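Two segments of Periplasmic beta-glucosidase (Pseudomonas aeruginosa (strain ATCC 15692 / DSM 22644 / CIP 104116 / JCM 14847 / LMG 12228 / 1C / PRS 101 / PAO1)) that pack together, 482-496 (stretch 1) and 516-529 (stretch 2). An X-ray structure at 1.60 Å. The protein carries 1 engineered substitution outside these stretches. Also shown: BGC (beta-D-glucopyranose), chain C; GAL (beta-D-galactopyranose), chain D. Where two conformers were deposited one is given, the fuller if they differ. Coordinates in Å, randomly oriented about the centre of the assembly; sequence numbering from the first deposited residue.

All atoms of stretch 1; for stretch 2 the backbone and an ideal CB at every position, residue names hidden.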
# COMPACT_ATOMS: atom_id res chain seq x y z
N GLY A 482 -13.19 -19.74 4.17
CA GLY A 482 -13.27 -18.66 5.18
C GLY A 482 -11.98 -17.87 5.30
O GLY A 482 -11.97 -16.87 6.07
N MET A 483 -10.91 -18.27 4.59
CA MET A 483 -9.67 -17.45 4.55
C MET A 483 -9.78 -16.39 3.47
O MET A 483 -8.95 -15.49 3.48
CB MET A 483 -8.44 -18.29 4.24
CG MET A 483 -8.15 -19.31 5.33
SD MET A 483 -6.69 -20.28 4.93
CE MET A 483 -6.68 -21.46 6.28
N ALA A 484 -10.76 -16.48 2.60
CA ALA A 484 -10.88 -15.53 1.46
C ALA A 484 -12.32 -15.09 1.37
O ALA A 484 -13.04 -15.39 0.40
CB ALA A 484 -10.42 -16.15 0.16
N HIS A 485 -12.73 -14.39 2.41
CA HIS A 485 -14.12 -13.98 2.59
C HIS A 485 -14.14 -12.57 3.20
O HIS A 485 -13.07 -11.99 3.46
CB HIS A 485 -14.79 -15.20 3.24
CG HIS A 485 -15.52 -14.95 4.49
ND1 HIS A 485 -14.89 -15.03 5.69
CD2 HIS A 485 -16.76 -14.51 4.71
CE1 HIS A 485 -15.76 -14.71 6.63
NE2 HIS A 485 -16.91 -14.39 6.06
N GLU A 486 -15.31 -12.03 3.36
CA GLU A 486 -15.39 -10.73 4.06
C GLU A 486 -14.59 -10.77 5.36
O GLU A 486 -14.72 -11.73 6.18
CB GLU A 486 -16.85 -10.39 4.31
CG GLU A 486 -17.01 -9.13 5.11
CD GLU A 486 -18.42 -8.74 5.42
OE1 GLU A 486 -19.34 -9.54 5.03
OE2 GLU A 486 -18.65 -7.59 5.95
N ALA A 487 -13.87 -9.68 5.63
CA ALA A 487 -13.06 -9.42 6.85
C ALA A 487 -11.85 -10.36 6.98
O ALA A 487 -10.99 -10.04 7.84
CB ALA A 487 -13.89 -9.43 8.09
N SER A 488 -11.60 -11.35 6.09
CA SER A 488 -10.49 -12.32 6.28
C SER A 488 -9.22 -11.84 5.56
O SER A 488 -8.77 -12.47 4.63
CB SER A 488 -10.88 -13.69 5.79
OG SER A 488 -12.05 -14.15 6.43
N SER A 489 -8.69 -10.70 5.97
CA SER A 489 -7.46 -10.19 5.34
C SER A 489 -6.29 -11.01 5.88
O SER A 489 -6.24 -11.35 7.05
CB SER A 489 -7.34 -8.75 5.62
OG SER A 489 -8.45 -8.09 5.08
N ARG A 490 -5.36 -11.29 5.00
CA ARG A 490 -4.16 -12.12 5.31
C ARG A 490 -2.90 -11.28 5.28
O ARG A 490 -2.73 -10.46 4.40
CB ARG A 490 -4.00 -13.23 4.28
CG ARG A 490 -4.88 -14.42 4.54
CD ARG A 490 -4.60 -15.65 3.69
NE ARG A 490 -3.53 -16.45 4.25
CZ ARG A 490 -2.81 -17.34 3.56
NH1 ARG A 490 -3.10 -17.59 2.29
NH2 ARG A 490 -1.84 -18.00 4.14
N THR A 491 -1.98 -11.57 6.20
CA THR A 491 -0.62 -11.01 6.22
C THR A 491 0.38 -11.93 5.53
O THR A 491 1.53 -11.53 5.46
CB THR A 491 -0.13 -10.76 7.65
OG1 THR A 491 -0.06 -12.01 8.34
CG2 THR A 491 -1.08 -9.83 8.38
N ASP A 492 0.00 -13.14 5.13
CA ASP A 492 0.88 -14.16 4.54
C ASP A 492 0.11 -14.64 3.30
O ASP A 492 -1.06 -14.94 3.47
CB ASP A 492 1.11 -15.26 5.57
CG ASP A 492 1.99 -16.42 5.18
OD1 ASP A 492 2.40 -16.48 4.05
OD2 ASP A 492 2.21 -17.32 6.06
N LEU A 493 0.73 -14.70 2.14
CA LEU A 493 0.02 -15.17 0.92
C LEU A 493 0.44 -16.60 0.58
O LEU A 493 -0.02 -17.10 -0.45
CB LEU A 493 0.31 -14.25 -0.27
CG LEU A 493 -0.11 -12.79 -0.06
CD1 LEU A 493 0.37 -12.02 -1.25
CD2 LEU A 493 -1.63 -12.66 0.12
N ARG A 494 1.20 -17.26 1.42
CA ARG A 494 1.60 -18.65 1.13
C ARG A 494 0.45 -19.63 1.41
O ARG A 494 -0.52 -19.33 2.12
CB ARG A 494 2.82 -19.04 1.97
CG ARG A 494 4.08 -18.30 1.57
CD ARG A 494 5.23 -18.53 2.51
NE ARG A 494 4.88 -18.09 3.84
CZ ARG A 494 5.64 -18.24 4.93
NH1 ARG A 494 6.85 -18.76 4.83
NH2 ARG A 494 5.19 -17.86 6.11
N ILE A 495 0.62 -20.83 0.88
CA ILE A 495 -0.18 -21.95 1.39
C ILE A 495 0.06 -22.00 2.89
O ILE A 495 1.17 -21.80 3.38
CB ILE A 495 0.25 -23.22 0.65
CG1 ILE A 495 -0.12 -23.20 -0.83
CG2 ILE A 495 -0.27 -24.47 1.32
CD1 ILE A 495 0.42 -24.34 -1.67
N PRO A 496 -0.96 -22.33 3.70
CA PRO A 496 -0.74 -22.45 5.13
C PRO A 496 0.43 -23.39 5.49
O PRO A 496 0.63 -24.41 4.85
CB PRO A 496 -2.06 -22.99 5.67
CG PRO A 496 -3.07 -22.45 4.65
CD PRO A 496 -2.37 -22.52 3.32
N UNK A 516 -3.07 -29.54 -6.70
CA UNK A 516 -4.39 -28.99 -7.02
C UNK A 516 -4.68 -27.92 -5.98
O UNK A 516 -4.84 -28.23 -4.80
CB UNK A 516 -5.47 -30.07 -7.03
N UNK A 517 -4.62 -26.66 -6.39
CA UNK A 517 -4.69 -25.53 -5.45
C UNK A 517 -6.13 -25.03 -5.38
O UNK A 517 -6.76 -24.82 -6.45
CB UNK A 517 -3.75 -24.40 -5.87
N UNK A 518 -6.62 -24.83 -4.17
CA UNK A 518 -7.89 -24.09 -3.95
C UNK A 518 -7.49 -22.84 -3.19
O UNK A 518 -6.65 -22.88 -2.26
CB UNK A 518 -8.93 -24.91 -3.19
N UNK A 519 -8.14 -21.75 -3.52
CA UNK A 519 -7.77 -20.47 -2.91
C UNK A 519 -8.67 -19.39 -3.50
O UNK A 519 -9.20 -19.56 -4.63
CB UNK A 519 -6.29 -20.14 -3.14
N UNK A 520 -8.79 -18.28 -2.77
CA UNK A 520 -9.68 -17.19 -3.21
C UNK A 520 -8.92 -15.92 -3.53
O UNK A 520 -9.54 -14.89 -3.75
CB UNK A 520 -10.73 -16.89 -2.14
N UNK A 521 -7.60 -15.99 -3.59
CA UNK A 521 -6.75 -14.81 -3.82
C UNK A 521 -5.47 -15.36 -4.45
O UNK A 521 -5.15 -16.53 -4.29
CB UNK A 521 -6.47 -14.03 -2.53
N UNK A 522 -4.69 -14.51 -5.09
CA UNK A 522 -3.32 -14.89 -5.44
C UNK A 522 -2.55 -15.45 -4.23
O UNK A 522 -2.66 -14.90 -3.15
CB UNK A 522 -2.58 -13.68 -6.02
N UNK A 523 -1.75 -16.48 -4.46
CA UNK A 523 -0.88 -17.07 -3.43
C UNK A 523 0.56 -16.93 -3.86
O UNK A 523 0.84 -16.83 -5.08
CB UNK A 523 -1.22 -18.54 -3.18
N UNK A 524 1.43 -16.85 -2.86
CA UNK A 524 2.90 -16.87 -3.06
C UNK A 524 3.35 -18.34 -3.18
O UNK A 524 3.17 -19.10 -2.18
CB UNK A 524 3.63 -16.17 -1.91
N UNK A 525 3.88 -18.71 -4.35
CA UNK A 525 4.07 -20.14 -4.69
C UNK A 525 5.50 -20.42 -5.15
O UNK A 525 5.70 -21.35 -5.94
CB UNK A 525 3.09 -20.56 -5.78
N UNK A 526 6.48 -19.69 -4.62
CA UNK A 526 7.86 -19.87 -5.13
C UNK A 526 8.35 -21.29 -4.88
O UNK A 526 8.96 -21.84 -5.81
CB UNK A 526 8.81 -18.87 -4.47
N UNK A 527 8.16 -21.86 -3.69
CA UNK A 527 8.67 -23.23 -3.40
C UNK A 527 7.94 -24.20 -4.33
O UNK A 527 8.56 -25.13 -4.89
CB UNK A 527 8.46 -23.62 -1.94
N UNK A 528 6.64 -24.00 -4.46
CA UNK A 528 5.80 -24.91 -5.28
C UNK A 528 6.25 -24.88 -6.75
O UNK A 528 6.36 -25.93 -7.40
CB UNK A 528 4.32 -24.52 -5.18
N UNK A 529 6.47 -23.68 -7.28
CA UNK A 529 6.89 -23.56 -8.70
C UNK A 529 8.26 -24.27 -8.90
O UNK A 529 8.53 -24.76 -10.01
CB UNK A 529 6.99 -22.09 -9.11
C2 BGC C . -23.50 -7.87 0.63
C3 BGC C . -24.33 -7.52 1.88
C4 BGC C . -23.42 -7.88 3.09
C5 BGC C . -22.17 -7.00 2.98
C6 BGC C . -21.15 -7.27 4.07
C1 BGC C . -22.19 -7.09 0.65
O1 BGC C . -21.48 -7.56 -0.45
O2 BGC C . -24.16 -7.59 -0.60
O3 BGC C . -25.50 -8.36 1.91
O4 BGC C . -24.15 -7.56 4.29
O5 BGC C . -21.46 -7.38 1.84
O6 BGC C . -20.03 -6.39 3.92
C1 GAL D . -24.37 -8.64 5.20
C2 GAL D . -25.25 -9.75 4.59
C3 GAL D . -25.49 -10.81 5.67
C4 GAL D . -24.12 -11.33 6.16
C5 GAL D . -23.27 -10.13 6.63
C6 GAL D . -21.85 -10.55 6.99
O2 GAL D . -26.47 -9.19 4.14
O3 GAL D . -26.24 -11.89 5.08
O4 GAL D . -23.52 -11.95 4.99
O5 GAL D . -23.10 -9.13 5.56
O6 GAL D . -21.09 -9.37 7.36

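Positions 516 to 519 lie mostly beyond the reach of stretch 1. The first three have the extended angles of a strand, where beta-branched or other apolar residues sit easily: Val516, Leu517 and Met518. Of these, Leu517 alone makes contact, its CD2 lying 3.9 Å from Ile495 CD1. Position 519 could take many residues; it is Asn519, whose ND2 donates to the backbone O of 521 at 2.8 Å, bracing its own loop.

At 520 an ideal CB would lie 2.4 Å from Ala484 CB, a clash, so glycine is the natural reading. Gly520 lets Ala484 CB settle 3.6 Å from its CA.

Position 521 points toward stretch 1, where the carbonyls of Met483 and Ser488 offer acceptors with no short side chain able to reach them. A long donor fits, lysine or arginine, and two acceptors favour the branched one. Arg521 sends NH2 to Met483 O at 2.8 Å, nearly straight, and NH1 to Ser488 O at 3.0 Å. Both oxygens lie near the guanidinium plane, while Arg490 CD covers one face, 3.2 Å from Arg521 NH2.

The angles at 522, -50/141, suit proline among others, and its CB points sideways with nothing nearby. Pro522 is there, contributing little beyond its backbone.

At 523 CB also points sideways, 3.3 Å from Leu493 O, with Ile495 and the Arg490 head group farther along. A medium apolar chain would serve: leucine, isoleucine or methionine. Leu523 places CD1 4.2 Å from Ile495 CG1 and CD2 at the edge of the Arg490 guanidinium, 3.9 Å from NH1.

Position 524 faces stretch 1 closely: its backbone N donates to Leu493 O at 2.8 Å, and Arg494 CG stands 4.1 Å from the ideal CB. A small residue, such as alanine, serine or cysteine, is the cautious choice. Ser524 brings OG to 2.9 Å from Arg494 CG, a tight contact.

Position 525 precedes a helix and points sideways; polar caps are common there, but an apolar chain could reach Ile495. Leu525 does so, CD2 to CD1 of Ile495 at 3.9 Å. Positions 526, 527 and 529 are out of reach and open to many residues; they are Gly526, Trp527 and Gln529.

Position 528 points toward Ile495 CD1, 5.3 Å from the ideal CB, so an apolar chain is plausible, yet the free Ile495 N also invites an acceptor. Glu528 answers through water 1: the water accepts from Ile495 N at 2.9 Å and donates to Glu528 OE2 at 2.8 Å and Ser524 O at 2.7 Å.

Stretch 2 516-529: VLMNGRPLSLGWEQ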
# COMPACT_ATOMS: atom_id res chain seq x y z
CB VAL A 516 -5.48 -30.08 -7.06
CG1 VAL A 516 -6.84 -29.44 -7.23
CG2 VAL A 516 -5.22 -31.11 -8.13
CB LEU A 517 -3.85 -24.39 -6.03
CG LEU A 517 -2.35 -24.56 -6.14
CD1 LEU A 517 -1.76 -23.22 -6.61
CD2 LEU A 517 -1.74 -25.02 -4.83
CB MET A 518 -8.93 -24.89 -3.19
CG MET A 518 -9.27 -26.12 -3.84
SD MET A 518 -10.91 -26.66 -3.21
CE MET A 518 -10.81 -28.29 -3.92
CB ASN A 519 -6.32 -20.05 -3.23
CG ASN A 519 -5.91 -20.20 -4.67
OD1 ASN A 519 -5.93 -21.34 -5.20
ND2 ASN A 519 -5.50 -19.13 -5.32
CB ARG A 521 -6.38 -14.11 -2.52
CG ARG A 521 -5.70 -15.01 -1.50
CD ARG A 521 -4.98 -14.31 -0.37
NE ARG A 521 -5.82 -13.41 0.41
CZ ARG A 521 -6.70 -13.75 1.33
NH1 ARG A 521 -7.35 -12.83 2.01
NH2 ARG A 521 -6.94 -15.02 1.58
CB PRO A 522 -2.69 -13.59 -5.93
CG PRO A 522 -3.89 -12.80 -6.43
CD PRO A 522 -4.98 -13.10 -5.44
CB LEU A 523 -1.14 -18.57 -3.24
CG LEU A 523 -2.55 -18.96 -2.81
CD1 LEU A 523 -2.70 -20.48 -2.74
CD2 LEU A 523 -2.90 -18.31 -1.51
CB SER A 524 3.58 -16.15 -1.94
OG SER A 524 3.33 -16.74 -0.71
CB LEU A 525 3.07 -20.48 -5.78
CG LEU A 525 1.61 -20.48 -5.32
CD1 LEU A 525 0.65 -20.52 -6.48
CD2 LEU A 525 1.33 -21.66 -4.37
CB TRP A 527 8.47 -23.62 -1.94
CG TRP A 527 8.96 -25.01 -1.64
CD1 TRP A 527 10.18 -25.34 -1.12
CD2 TRP A 527 8.25 -26.24 -1.80
NE1 TRP A 527 10.28 -26.70 -0.97
CE2 TRP A 527 9.14 -27.28 -1.44
CE3 TRP A 527 6.99 -26.56 -2.28
CZ2 TRP A 527 8.74 -28.61 -1.48
CZ3 TRP A 527 6.62 -27.88 -2.36
CH2 TRP A 527 7.49 -28.89 -1.95
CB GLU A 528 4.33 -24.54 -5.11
CG GLU A 528 3.81 -24.75 -3.70
CD GLU A 528 4.19 -23.70 -2.65
OE1 GLU A 528 4.82 -22.64 -2.98
OE2 GLU A 528 3.91 -23.92 -1.44
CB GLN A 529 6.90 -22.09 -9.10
CG GLN A 529 7.42 -21.84 -10.52
CD GLN A 529 6.63 -22.49 -11.63
OE1 GLN A 529 5.44 -22.77 -11.50
NE2 GLN A 529 7.31 -22.78 -12.73
O HOH W 1 3.00 -21.37 -0.66
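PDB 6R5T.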